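Local coordinates for protein serpin B3 (Homo sapiens, PDB 4ZK3) that belongs to the serpin family and probably inhibits proteases by offering an exposed reactive-centre loop as bait, which after cleavage becomes a strand of its central sheet, at residues K106-K111 with E132-A137; A139-R144 with I163-I168; S218-S223 with M275-V280; K230-P235 with E361-N366. One frame throughout, in Å; residues are numbered along the deposited sequence.

Contact 1 (K106-K111 with E132-A137)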
loop_
_atom_site.group_PDB
_atom_site.type_symbol
_atom_site.label_atom_id
_atom_site.label_comp_id
_atom_site.label_asym_id
_atom_site.label_seq_id
_atom_site.Cartn_x
_atom_site.Cartn_y
_atom_site.Cartn_z
ATOM N N LYS A 106 -4.383 -15.077 0.101
ATOM C CA LYS A 106 -5.301 -16.170 -0.107
ATOM C C LYS A 106 -5.666 -16.399 -1.572
ATOM O O LYS A 106 -5.835 -15.476 -2.321
ATOM C CB LYS A 106 -6.603 -15.951 0.712
ATOM C CG LYS A 106 -7.494 -17.208 0.795
ATOM C CD LYS A 106 -8.609 -17.024 1.803
ATOM C CE LYS A 106 -9.507 -18.237 1.910
ATOM N NZ LYS A 106 -10.467 -18.179 3.074
ATOM N N LEU A 107 -5.801 -17.673 -1.942
ATOM C CA LEU A 107 -6.299 -18.104 -3.218
ATOM C C LEU A 107 -7.738 -18.621 -3.104
ATOM O O LEU A 107 -8.027 -19.563 -2.392
ATOM C CB LEU A 107 -5.365 -19.156 -3.829
ATOM C CG LEU A 107 -5.901 -19.882 -5.065
ATOM C CD1 LEU A 107 -6.224 -18.951 -6.203
ATOM C CD2 LEU A 107 -4.973 -20.946 -5.576
ATOM N N PHE A 108 -8.631 -18.017 -3.856
ATOM C CA PHE A 108 -9.991 -18.494 -3.982
ATOM C C PHE A 108 -10.071 -19.075 -5.415
ATOM O O PHE A 108 -9.939 -18.360 -6.406
ATOM C CB PHE A 108 -11.025 -17.389 -3.822
ATOM C CG PHE A 108 -11.119 -16.794 -2.433
ATOM C CD1 PHE A 108 -10.310 -15.688 -2.067
ATOM C CD2 PHE A 108 -12.006 -17.276 -1.507
ATOM C CE1 PHE A 108 -10.377 -15.125 -0.791
ATOM C CE2 PHE A 108 -12.097 -16.689 -0.234
ATOM C CZ PHE A 108 -11.289 -15.620 0.104
ATOM N N GLY A 109 -10.262 -20.384 -5.523
ATOM C CA GLY A 109 -10.396 -20.977 -6.834
ATOM C C GLY A 109 -11.717 -21.640 -7.061
ATOM O O GLY A 109 -12.345 -22.107 -6.129
ATOM N N GLU A 110 -12.099 -21.730 -8.328
ATOM C CA GLU A 110 -13.265 -22.498 -8.693
ATOM C C GLU A 110 -13.165 -23.927 -8.153
ATOM O O GLU A 110 -12.122 -24.595 -8.241
ATOM C CB GLU A 110 -13.505 -22.420 -10.188
ATOM C CG GLU A 110 -14.421 -23.523 -10.714
ATOM C CD GLU A 110 -15.826 -23.512 -10.150
ATOM O OE1 GLU A 110 -16.350 -22.433 -9.790
ATOM O OE2 GLU A 110 -16.396 -24.602 -10.065
ATOM N N LYS A 111 -14.265 -24.348 -7.532
ATOM C CA LYS A 111 -14.395 -25.592 -6.796
ATOM C C LYS A 111 -14.015 -26.829 -7.637
ATOM O O LYS A 111 -13.338 -27.768 -7.178
ATOM C CB LYS A 111 -15.873 -25.702 -6.379
ATOM C CG LYS A 111 -16.156 -26.408 -5.070
ATOM C CD LYS A 111 -17.655 -26.324 -4.735
ATOM C CE LYS A 111 -18.512 -26.484 -5.994
ATOM N NZ LYS A 111 -19.859 -27.077 -5.754
ATOM N N GLU A 132 -8.993 -21.475 -0.637
ATOM C CA GLU A 132 -10.381 -21.841 -0.416
ATOM C C GLU A 132 -11.030 -22.033 -1.766
ATOM O O GLU A 132 -10.800 -21.238 -2.687
ATOM C CB GLU A 132 -11.121 -20.777 0.411
ATOM C CG GLU A 132 -12.587 -21.127 0.548
ATOM C CD GLU A 132 -13.268 -20.525 1.756
ATOM O OE1 GLU A 132 -12.677 -19.576 2.336
ATOM O OE2 GLU A 132 -14.399 -20.998 2.099
ATOM N N SER A 133 -11.812 -23.109 -1.884
ATOM C CA SER A 133 -12.620 -23.385 -3.081
ATOM C C SER A 133 -14.028 -22.855 -2.993
ATOM O O SER A 133 -14.723 -23.088 -2.001
ATOM C CB SER A 133 -12.653 -24.907 -3.342
ATOM O OG SER A 133 -11.367 -25.434 -3.605
ATOM N N VAL A 134 -14.450 -22.117 -4.005
ATOM C CA VAL A 134 -15.780 -21.492 -4.063
ATOM C C VAL A 134 -16.440 -21.796 -5.391
ATOM O O VAL A 134 -15.790 -22.280 -6.348
ATOM C CB VAL A 134 -15.685 -19.965 -3.796
ATOM C CG1 VAL A 134 -14.948 -19.767 -2.474
ATOM C CG2 VAL A 134 -14.939 -19.238 -4.916
ATOM N N ASP A 135 -17.757 -21.591 -5.429
ATOM C CA ASP A 135 -18.588 -21.931 -6.574
ATOM C C ASP A 135 -18.788 -20.749 -7.479
ATOM O O ASP A 135 -19.843 -20.100 -7.458
ATOM C CB ASP A 135 -19.953 -22.465 -6.077
ATOM C CG ASP A 135 -20.763 -23.227 -7.172
ATOM O OD1 ASP A 135 -20.547 -23.087 -8.403
ATOM O OD2 ASP A 135 -21.664 -23.976 -6.751
ATOM N N PHE A 136 -17.779 -20.443 -8.288
ATOM C CA PHE A 136 -17.837 -19.309 -9.193
ATOM C C PHE A 136 -18.802 -19.721 -10.326
ATOM O O PHE A 136 -19.489 -18.878 -10.870
ATOM C CB PHE A 136 -16.469 -18.921 -9.851
ATOM C CG PHE A 136 -15.443 -18.221 -8.926
ATOM C CD1 PHE A 136 -15.745 -17.040 -8.267
ATOM C CD2 PHE A 136 -14.148 -18.735 -8.792
ATOM C CE1 PHE A 136 -14.809 -16.398 -7.455
ATOM C CE2 PHE A 136 -13.224 -18.117 -7.978
ATOM C CZ PHE A 136 -13.559 -16.944 -7.306
ATOM N N ALA A 137 -18.791 -21.009 -10.701
ATOM C CA ALA A 137 -19.519 -21.449 -11.895
ATOM C C ALA A 137 -20.986 -21.179 -11.730
ATOM O O ALA A 137 -21.585 -20.545 -12.573
ATOM C CB ALA A 137 -19.299 -22.935 -12.177
HETATM O O HOH W 1 -18.760 -25.330 -9.121
HETATM O O HOH W 2 -11.927 -27.732 -4.740
#

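Contact 2 (A139-R144 with I163-I168)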
loop_
_atom_site.group_PDB
_atom_site.type_symbol
_atom_site.label_atom_id
_atom_site.label_comp_id
_atom_site.label_asym_id
_atom_site.label_seq_id
_atom_site.Cartn_x
_atom_site.Cartn_y
_atom_site.Cartn_z
ATOM N N ALA A 139 -22.430 -19.665 -8.863
ATOM C CA ALA A 139 -22.797 -18.676 -7.848
ATOM C C ALA A 139 -21.741 -17.568 -7.760
ATOM O O ALA A 139 -21.149 -17.343 -6.721
ATOM C CB ALA A 139 -22.984 -19.402 -6.532
ATOM N N PRO A 140 -21.511 -16.887 -8.886
ATOM C CA PRO A 140 -20.385 -15.965 -8.965
ATOM C C PRO A 140 -20.610 -14.749 -8.101
ATOM O O PRO A 140 -19.644 -14.188 -7.561
ATOM C CB PRO A 140 -20.346 -15.556 -10.429
ATOM C CG PRO A 140 -21.745 -15.796 -10.913
ATOM C CD PRO A 140 -22.247 -16.982 -10.154
ATOM N N GLU A 141 -21.879 -14.350 -7.958
ATOM C CA GLU A 141 -22.196 -13.189 -7.141
ATOM C C GLU A 141 -21.997 -13.474 -5.652
ATOM O O GLU A 141 -21.434 -12.686 -4.894
ATOM C CB GLU A 141 -23.617 -12.713 -7.440
ATOM C CG GLU A 141 -24.094 -11.610 -6.552
ATOM C CD GLU A 141 -23.253 -10.360 -6.649
ATOM O OE1 GLU A 141 -22.555 -10.078 -7.682
ATOM O OE2 GLU A 141 -23.313 -9.653 -5.632
ATOM N N GLU A 142 -22.411 -14.644 -5.242
ATOM C CA GLU A 142 -22.359 -15.014 -3.854
ATOM C C GLU A 142 -20.866 -15.327 -3.519
ATOM O O GLU A 142 -20.404 -15.139 -2.400
ATOM C CB GLU A 142 -23.339 -16.177 -3.619
ATOM C CG GLU A 142 -23.983 -16.809 -4.922
ATOM C CD GLU A 142 -24.790 -15.873 -5.929
ATOM O OE1 GLU A 142 -24.559 -15.877 -7.203
ATOM O OE2 GLU A 142 -25.699 -15.122 -5.452
ATOM N N SER A 143 -20.122 -15.791 -4.509
ATOM C CA SER A 143 -18.698 -16.016 -4.365
ATOM C C SER A 143 -17.977 -14.664 -4.143
ATOM O O SER A 143 -17.198 -14.547 -3.210
ATOM C CB SER A 143 -18.166 -16.742 -5.619
ATOM O OG SER A 143 -18.577 -18.099 -5.608
ATOM N N ARG A 144 -18.279 -13.680 -4.982
ATOM C CA ARG A 144 -17.803 -12.267 -4.817
ATOM C C ARG A 144 -17.998 -11.800 -3.375
ATOM O O ARG A 144 -17.045 -11.342 -2.697
ATOM C CB ARG A 144 -18.464 -11.331 -5.828
ATOM C CG ARG A 144 -17.969 -9.883 -5.821
ATOM C CD ARG A 144 -18.726 -9.040 -6.834
ATOM N NE ARG A 144 -20.065 -8.705 -6.342
ATOM C CZ ARG A 144 -20.345 -7.717 -5.506
ATOM N NH1 ARG A 144 -19.406 -6.883 -5.059
ATOM N NH2 ARG A 144 -21.584 -7.566 -5.102
ATOM N N ILE A 163 -14.121 -6.047 -4.221
ATOM C CA ILE A 163 -14.382 -6.422 -5.592
ATOM C C ILE A 163 -15.862 -6.041 -5.922
ATOM O O ILE A 163 -16.785 -6.716 -5.467
ATOM C CB ILE A 163 -14.186 -7.912 -5.845
ATOM C CG1 ILE A 163 -12.762 -8.413 -5.448
ATOM C CG2 ILE A 163 -14.386 -8.191 -7.326
ATOM C CD1 ILE A 163 -12.695 -9.918 -5.435
ATOM N N PRO A 164 -16.060 -4.944 -6.666
ATOM C CA PRO A 164 -17.416 -4.542 -7.018
ATOM C C PRO A 164 -18.029 -5.450 -8.097
ATOM O O PRO A 164 -17.333 -6.286 -8.692
ATOM C CB PRO A 164 -17.235 -3.098 -7.524
ATOM C CG PRO A 164 -15.965 -2.623 -6.875
ATOM C CD PRO A 164 -15.104 -3.865 -6.992
ATOM N N GLU A 165 -19.330 -5.299 -8.324
ATOM C CA GLU A 165 -20.044 -6.155 -9.267
ATOM C C GLU A 165 -19.417 -5.839 -10.575
ATOM O O GLU A 165 -18.896 -4.748 -10.759
ATOM C CB GLU A 165 -21.516 -5.763 -9.325
ATOM C CG GLU A 165 -22.178 -5.685 -7.960
ATOM C CD GLU A 165 -23.603 -5.226 -8.065
ATOM O OE1 GLU A 165 -23.902 -4.123 -7.532
ATOM O OE2 GLU A 165 -24.385 -5.982 -8.715
ATOM N N GLY A 166 -19.447 -6.772 -11.497
ATOM C CA GLY A 166 -18.848 -6.547 -12.780
ATOM C C GLY A 166 -17.554 -7.301 -12.907
ATOM O O GLY A 166 -17.143 -7.630 -13.994
ATOM N N ASN A 167 -16.904 -7.631 -11.803
ATOM C CA ASN A 167 -15.523 -8.180 -11.936
ATOM C C ASN A 167 -15.438 -9.697 -11.845
ATOM O O ASN A 167 -14.459 -10.248 -12.293
ATOM C CB ASN A 167 -14.585 -7.511 -10.904
ATOM C CG ASN A 167 -14.433 -6.009 -11.136
ATOM O OD1 ASN A 167 -15.080 -5.205 -10.467
ATOM N ND2 ASN A 167 -13.582 -5.624 -12.055
ATOM N N ILE A 168 -16.407 -10.342 -11.190
ATOM C CA ILE A 168 -16.507 -11.793 -11.052
ATOM C C ILE A 168 -17.719 -12.306 -11.891
ATOM O O ILE A 168 -18.787 -11.705 -11.863
ATOM C CB ILE A 168 -16.737 -12.243 -9.587
ATOM C CG1 ILE A 168 -15.615 -11.797 -8.650
ATOM C CG2 ILE A 168 -16.876 -13.738 -9.517
ATOM C CD1 ILE A 168 -14.268 -11.970 -9.296
HETATM O O HOH W 3 -25.195 -7.972 -6.507
#

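Contact 3 (S218-S223 with M275-V280)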
loop_
_atom_site.group_PDB
_atom_site.type_symbol
_atom_site.label_atom_id
_atom_site.label_comp_id
_atom_site.label_asym_id
_atom_site.label_seq_id
_atom_site.Cartn_x
_atom_site.Cartn_y
_atom_site.Cartn_z
ATOM N N SER A 218 10.090 16.462 20.974
ATOM C CA SER A 218 11.222 16.286 20.074
ATOM C C SER A 218 11.077 15.043 19.177
ATOM O O SER A 218 10.631 13.990 19.606
ATOM C CB SER A 218 12.540 16.276 20.837
ATOM O OG SER A 218 12.833 14.990 21.255
ATOM N N PHE A 219 11.447 15.205 17.917
ATOM C CA PHE A 219 11.234 14.195 16.893
ATOM C C PHE A 219 12.463 14.251 16.024
ATOM O O PHE A 219 13.070 15.310 15.957
ATOM C CB PHE A 219 10.079 14.625 15.990
ATOM C CG PHE A 219 8.710 14.497 16.585
ATOM C CD1 PHE A 219 8.186 13.258 16.929
ATOM C CD2 PHE A 219 7.895 15.626 16.709
ATOM C CE1 PHE A 219 6.897 13.169 17.427
ATOM C CE2 PHE A 219 6.616 15.534 17.193
ATOM C CZ PHE A 219 6.110 14.310 17.549
ATOM N N HIS A 220 12.785 13.179 15.308
ATOM C CA HIS A 220 13.751 13.278 14.204
ATOM C C HIS A 220 13.161 14.139 13.087
ATOM O O HIS A 220 12.032 13.927 12.598
ATOM C CB HIS A 220 14.172 11.898 13.637
ATOM C CG HIS A 220 14.955 11.073 14.606
ATOM N ND1 HIS A 220 14.463 9.919 15.174
ATOM C CD2 HIS A 220 16.183 11.263 15.146
ATOM C CE1 HIS A 220 15.348 9.438 16.032
ATOM N NE2 HIS A 220 16.398 10.237 16.036
ATOM N N PHE A 221 13.965 15.113 12.683
ATOM C CA PHE A 221 13.572 16.177 11.828
ATOM C C PHE A 221 14.677 16.487 10.790
ATOM O O PHE A 221 15.862 16.264 11.022
ATOM C CB PHE A 221 13.232 17.414 12.689
ATOM C CG PHE A 221 12.989 18.652 11.880
ATOM C CD1 PHE A 221 14.061 19.432 11.429
ATOM C CD2 PHE A 221 11.701 19.033 11.538
ATOM C CE1 PHE A 221 13.863 20.544 10.636
ATOM C CE2 PHE A 221 11.494 20.145 10.743
ATOM C CZ PHE A 221 12.582 20.916 10.293
ATOM N N ALA A 222 14.268 17.001 9.647
ATOM C CA ALA A 222 15.197 17.496 8.666
ATOM C C ALA A 222 14.537 18.553 7.803
ATOM O O ALA A 222 13.349 18.456 7.431
ATOM C CB ALA A 222 15.726 16.380 7.812
ATOM N N SER A 223 15.310 19.586 7.504
ATOM C CA SER A 223 14.921 20.573 6.549
ATOM C C SER A 223 15.563 20.257 5.222
ATOM O O SER A 223 16.763 20.161 5.148
ATOM C CB SER A 223 15.395 21.944 6.987
ATOM O OG SER A 223 15.387 22.756 5.822
ATOM N N MET A 275 18.616 12.824 9.623
ATOM C CA MET A 275 17.728 13.653 10.389
ATOM C C MET A 275 18.307 13.832 11.804
ATOM O O MET A 275 19.251 13.151 12.198
ATOM C CB MET A 275 16.374 12.967 10.441
ATOM C CG MET A 275 15.849 12.510 9.093
ATOM S SD MET A 275 14.193 11.766 9.176
ATOM C CE MET A 275 14.346 10.583 10.481
ATOM N N ARG A 276 17.723 14.750 12.570
ATOM C CA ARG A 276 18.254 15.101 13.870
ATOM C C ARG A 276 17.108 15.261 14.841
ATOM O O ARG A 276 16.075 15.821 14.487
ATOM C CB ARG A 276 19.029 16.450 13.781
ATOM C CG ARG A 276 20.041 16.543 12.640
ATOM C CD ARG A 276 21.212 15.660 13.018
ATOM N NE ARG A 276 22.277 15.548 12.033
ATOM C CZ ARG A 276 22.524 14.498 11.259
ATOM N NH1 ARG A 276 21.725 13.435 11.246
ATOM N NH2 ARG A 276 23.574 14.534 10.439
ATOM N N GLU A 277 17.316 14.845 16.081
ATOM C CA GLU A 277 16.352 15.110 17.144
ATOM C C GLU A 277 16.275 16.611 17.300
ATOM O O GLU A 277 17.291 17.257 17.235
ATOM C CB GLU A 277 16.773 14.431 18.442
ATOM C CG GLU A 277 16.441 12.947 18.459
ATOM C CD GLU A 277 14.930 12.682 18.475
ATOM O OE1 GLU A 277 14.547 11.518 18.232
ATOM O OE2 GLU A 277 14.123 13.627 18.713
ATOM N N THR A 278 15.059 17.149 17.381
ATOM C CA THR A 278 14.749 18.581 17.244
ATOM C C THR A 278 13.359 18.782 17.869
ATOM O O THR A 278 12.455 17.911 17.682
ATOM C CB THR A 278 14.618 18.988 15.742
ATOM O OG1 THR A 278 15.715 18.486 14.968
ATOM C CG2 THR A 278 14.486 20.509 15.566
ATOM N N ARG A 279 13.157 19.879 18.600
ATOM C CA ARG A 279 11.832 20.195 19.189
ATOM C C ARG A 279 10.910 20.910 18.197
ATOM O O ARG A 279 11.310 21.905 17.606
ATOM C CB ARG A 279 12.009 21.037 20.437
ATOM C CG ARG A 279 12.911 20.360 21.469
ATOM C CD ARG A 279 13.032 21.137 22.773
ATOM N NE ARG A 279 14.390 21.664 22.937
ATOM C CZ ARG A 279 14.799 22.869 22.538
ATOM N NH1 ARG A 279 13.961 23.720 21.943
ATOM N NH2 ARG A 279 16.062 23.235 22.740
ATOM N N VAL A 280 9.685 20.393 18.009
ATOM C CA VAL A 280 8.736 20.875 16.954
ATOM C C VAL A 280 7.270 21.188 17.499
ATOM O O VAL A 280 6.812 20.270 18.266
ATOM C CB VAL A 280 8.724 19.723 15.895
ATOM C CG1 VAL A 280 7.777 20.010 14.731
ATOM C CG2 VAL A 280 10.156 19.423 15.378
#

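Contact 4 (K230-P235 with E361-N366)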
loop_
_atom_site.group_PDB
_atom_site.type_symbol
_atom_site.label_atom_id
_atom_site.label_comp_id
_atom_site.label_asym_id
_atom_site.label_seq_id
_atom_site.Cartn_x
_atom_site.Cartn_y
_atom_site.Cartn_z
ATOM N N LYS A 230 10.076 20.165 4.396
ATOM C CA LYS A 230 10.540 19.572 5.622
ATOM C C LYS A 230 10.085 18.118 5.743
ATOM O O LYS A 230 9.098 17.685 5.082
ATOM C CB LYS A 230 10.040 20.359 6.799
ATOM C CG LYS A 230 10.587 21.781 6.868
ATOM C CD LYS A 230 9.825 22.539 7.941
ATOM C CE LYS A 230 10.279 23.984 8.067
ATOM N NZ LYS A 230 9.433 24.702 9.072
ATOM N N VAL A 231 10.826 17.382 6.551
ATOM C CA VAL A 231 10.566 15.943 6.839
ATOM C C VAL A 231 10.489 15.668 8.315
ATOM O O VAL A 231 11.348 16.096 9.062
ATOM C CB VAL A 231 11.661 15.021 6.243
ATOM C CG1 VAL A 231 11.286 13.568 6.424
ATOM C CG2 VAL A 231 11.752 15.251 4.783
ATOM N N LEU A 232 9.474 14.914 8.739
ATOM C CA LEU A 232 9.335 14.517 10.109
ATOM C C LEU A 232 9.055 13.026 10.272
ATOM O O LEU A 232 8.251 12.459 9.526
ATOM C CB LEU A 232 8.203 15.316 10.775
ATOM C CG LEU A 232 8.119 15.304 12.285
ATOM C CD1 LEU A 232 9.229 16.156 12.871
ATOM C CD2 LEU A 232 6.821 15.905 12.733
ATOM N N GLU A 233 9.684 12.401 11.280
ATOM C CA GLU A 233 9.358 11.029 11.677
ATOM C C GLU A 233 8.545 11.075 12.961
ATOM O O GLU A 233 8.956 11.653 13.945
ATOM C CB GLU A 233 10.615 10.146 11.870
ATOM C CG GLU A 233 10.320 8.748 12.366
ATOM C CD GLU A 233 11.407 8.111 13.171
ATOM O OE1 GLU A 233 12.148 8.821 13.885
ATOM O OE2 GLU A 233 11.459 6.867 13.143
ATOM N N ILE A 234 7.393 10.421 12.931
ATOM C CA ILE A 234 6.503 10.343 14.071
ATOM C C ILE A 234 6.442 8.865 14.437
ATOM O O ILE A 234 5.748 8.115 13.777
ATOM C CB ILE A 234 5.080 10.872 13.765
ATOM C CG1 ILE A 234 5.126 12.215 13.051
ATOM C CG2 ILE A 234 4.282 10.993 15.049
ATOM C CD1 ILE A 234 3.808 12.797 12.573
ATOM N N PRO A 235 7.184 8.436 15.492
ATOM C CA PRO A 235 7.190 6.991 15.754
ATOM C C PRO A 235 5.896 6.451 16.351
ATOM O O PRO A 235 5.227 7.129 17.135
ATOM C CB PRO A 235 8.307 6.821 16.775
ATOM C CG PRO A 235 9.176 8.038 16.636
ATOM C CD PRO A 235 8.218 9.147 16.284
ATOM N N GLU A 361 11.384 24.863 15.769
ATOM C CA GLU A 361 10.884 24.415 14.472
ATOM C C GLU A 361 9.377 24.212 14.508
ATOM O O GLU A 361 8.822 23.616 15.434
ATOM C CB GLU A 361 11.506 23.081 14.005
ATOM C CG GLU A 361 12.865 23.130 13.314
ATOM C CD GLU A 361 12.995 24.230 12.279
ATOM O OE1 GLU A 361 12.113 24.397 11.396
ATOM O OE2 GLU A 361 14.015 24.924 12.353
ATOM N N GLU A 362 8.736 24.653 13.442
ATOM C CA GLU A 362 7.323 24.425 13.243
ATOM C C GLU A 362 7.137 23.414 12.123
ATOM O O GLU A 362 7.855 23.454 11.117
ATOM C CB GLU A 362 6.633 25.736 12.865
ATOM C CG GLU A 362 6.748 26.793 13.956
ATOM C CD GLU A 362 5.708 27.853 13.809
ATOM O OE1 GLU A 362 5.260 28.053 12.665
ATOM O OE2 GLU A 362 5.321 28.446 14.829
ATOM N N PHE A 363 6.155 22.526 12.317
ATOM C CA PHE A 363 5.725 21.566 11.298
ATOM C C PHE A 363 4.184 21.534 11.297
ATOM O O PHE A 363 3.549 20.753 12.012
ATOM C CB PHE A 363 6.341 20.180 11.614
ATOM C CG PHE A 363 6.345 19.243 10.456
ATOM C CD1 PHE A 363 7.416 19.179 9.599
ATOM C CD2 PHE A 363 5.276 18.379 10.249
ATOM C CE1 PHE A 363 7.412 18.306 8.537
ATOM C CE2 PHE A 363 5.260 17.498 9.176
ATOM C CZ PHE A 363 6.321 17.471 8.304
ATOM N N HIS A 364 3.589 22.399 10.499
ATOM C CA HIS A 364 2.179 22.616 10.509
ATOM C C HIS A 364 1.560 22.120 9.265
ATOM O O HIS A 364 1.583 22.787 8.285
ATOM C CB HIS A 364 1.885 24.108 10.593
ATOM C CG HIS A 364 2.196 24.704 11.928
ATOM N ND1 HIS A 364 1.989 26.046 12.213
ATOM C CD2 HIS A 364 2.694 24.149 13.061
ATOM C CE1 HIS A 364 2.355 26.289 13.458
ATOM N NE2 HIS A 364 2.791 25.159 13.997
ATOM N N CYS A 365 0.923 20.956 9.337
ATOM C CA CYS A 365 0.312 20.333 8.184
ATOM C C CYS A 365 -1.090 20.898 7.889
ATOM O O CYS A 365 -2.081 20.207 8.091
ATOM C CB CYS A 365 0.256 18.829 8.441
ATOM S SG CYS A 365 1.898 18.129 8.683
ATOM N N ASN A 366 -1.144 22.159 7.421
ATOM C CA ASN A 366 -2.377 22.815 7.119
ATOM C C ASN A 366 -2.436 23.134 5.658
ATOM O O ASN A 366 -3.168 24.029 5.275
ATOM C CB ASN A 366 -2.604 24.061 7.969
ATOM C CG ASN A 366 -1.448 25.050 7.900
ATOM O OD1 ASN A 366 -0.686 25.100 6.927
ATOM N ND2 ASN A 366 -1.329 25.845 8.919
#

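Contact 1 (K106-K111 with E132-A137)
F108 sets one edge of its ring against V134, with CD2 4.0 Å from CG1, and both lie beneath helix 140-153. The parallel strands 99-110 and 130-134 carry them; helix 117-127 links the two, a beta-alpha-beta unit at the border of serpin sheet A. Backbone bonds E132 N to L107 O, G109 N to E132 O, V134 N to G109 O and K111 N to V134 O join the strands. At one end the extended chain of K106 brings NZ within 2.7 Å of E132 OE1, a salt bridge met nearly along the carboxylate C-O axis; the same lysine makes a cation-pi contact with W150. At the other end of the pairing, E110 turns at chi2 (62°), which swings CD toward the bend formed by V134 to A137. Its OE1 takes A137 N at 3.0 Å from above the carboxylate plane and F136 N more weakly, while OE2 is held by T112 OG1. A water 2.6 Å from E110 OE2 also donates weakly to D135 OD1, whose stronger partner is N138 N. V134 CG2 sits over the centre of the F136 ring, whose edge meets F108 O, 3.6 Å from CE2.

Contact 2 (A139-R144 with I163-I168)
R144 NH1 donates to I163 O at 2.7 Å, in the plane of both the guanidinium and the carbonyl, with an N-H...O angle of 159°. The bond ties the first turn of helix 140-153, helix F of the serpin fold, to the loop that leads from it into strand 174-185. E141, one turn earlier on the helix, fixes the rotation of the guanidinium by a side-on grip: R144 NE reaches OE1 at 3.1 Å and NH2 reaches the syn lone pair of OE2 at 2.8 Å. With CG anti to the backbone N (chi1 -175°), the arginine sets out toward the loop before bending at chi3. E165 CG lies over one guanidinium face near its rim, 3.5 Å from NH2, and a water makes weak bonds to both E141 OE2 and E165 OE2. The loop itself reverses through a type II turn from P164 to N167, in which G166 has a positive phi. Behind the polar cluster, I168 packs on the helix start, CG1 against R144 CB and CG2 4.0 Å from P140 CB. At the N-cap, A139 O receives both S143 N and S143 OG; the hydroxyl comes in at 2.9 Å from 44° above the carbonyl plane.

Contact 3 (S218-S223 with M275-V280)
F219 and T278 exchange backbone bonds across an antiparallel pair: F219 N gives a sound one to T278 O at 2.9 Å, whereas the return from T278 N to F219 O is weak. Two residues on, F221 and R276 repeat the exchange, F221 N to R276 O and R276 N to F221 O. The strands twist strongly, their segment axes standing 109° apart, where the long strands 206-224 and 276-294 meet between sheets B and C of the serpin fold. R276 O is gripped twice, by F221 N and by T278 OG1 at 2.7 Å, which arrive from opposite faces of its plane. The threonine hydroxyl is thereby satisfied within its own strand, even as OG1 and CB rest on F221 CB. R276 curls back to give NH1 to M275 O at 2.7 Å and also to Q273 O.

On the face carrying S218, H220 and E277, the glutamate bends at chi2 (-67°), which turns CD back toward H220. OE1 then sits 3.1 Å above the ring plane, over its centre, where it makes no hydrogen bond with either ring nitrogen; H220 ND1 instead bonds E233 OE1. M275 CE closes on H220 CB at 3.4 Å. On the face of F219, F221 and T278, the aromatic side chains meet V280: F221 CD2 lies 4.2 Å from V280 CG2, and F219 turns its ring edge to V280 CB.

With one carboxylate oxygen over its face and another carboxylate bonded to ND1, H220 may have its protonated form favoured, E277 probably contributing through charge and contact over the ring face.

Contact 4 (K230-P235 with E361-N366)
Strand 230-235 crosses strand 361-364 at 84°, with the segment axes 8.9 Å apart at their closest, a spacing that leaves the contact to side chains of two stacked layers. F363 fills the gap. Its CG stands anti to the backbone N (chi1 -162°), which starts the ring toward the other strand, where L232 CB sits over the ring centre in a CH-pi contact, 3.8 Å from the centroid and 13° off the normal. The two side chains slide past each other in opposite directions, and L232 CD2 touches F363 CD2 at 3.8 Å. K230 meets the same ring at its edge, CB 3.8 Å from CE1. Beyond CG the lysine chain runs out extended and brings NZ to E362 O at 2.9 Å, in the plane of that carbonyl. A salt bridge to E361 OE1, at 3.6 Å, gives the ammonium a second partner, so one lysine serves both the apolar and the polar side of the contact. V280 and L282 from strand 276-294, with V245 and L247 from strand 241-248, also pack on F363. Such crossed packing belongs to the serpin fold, where the first strand of sheet C, reached directly from the reactive-centre loop, lies across sheet B.

The contacts form two pairs at opposite sides of the chain's centre. Contacts 1 and 2, with centres 12 Å apart, meet at the start of helix 140-153, which follows strand 130-134 in the chain: F136 CD1 touches both S143 CB and I168 CG2, the latter at 3.7 Å. Contacts 3 and 4 are closer still, their centres about 8 Å apart; A222 O meets V231 N at 2.9 Å, and V280 packs on F363. Centres of contacts 2 and 4 lie about 43 Å apart. Strand 340-351, paired between 174-185 and 325-336, is consistent with an inserted reactive-centre loop; it touches I163 and I168 of contact 2, while strand 361-364 of contact 4 follows that loop in sequence.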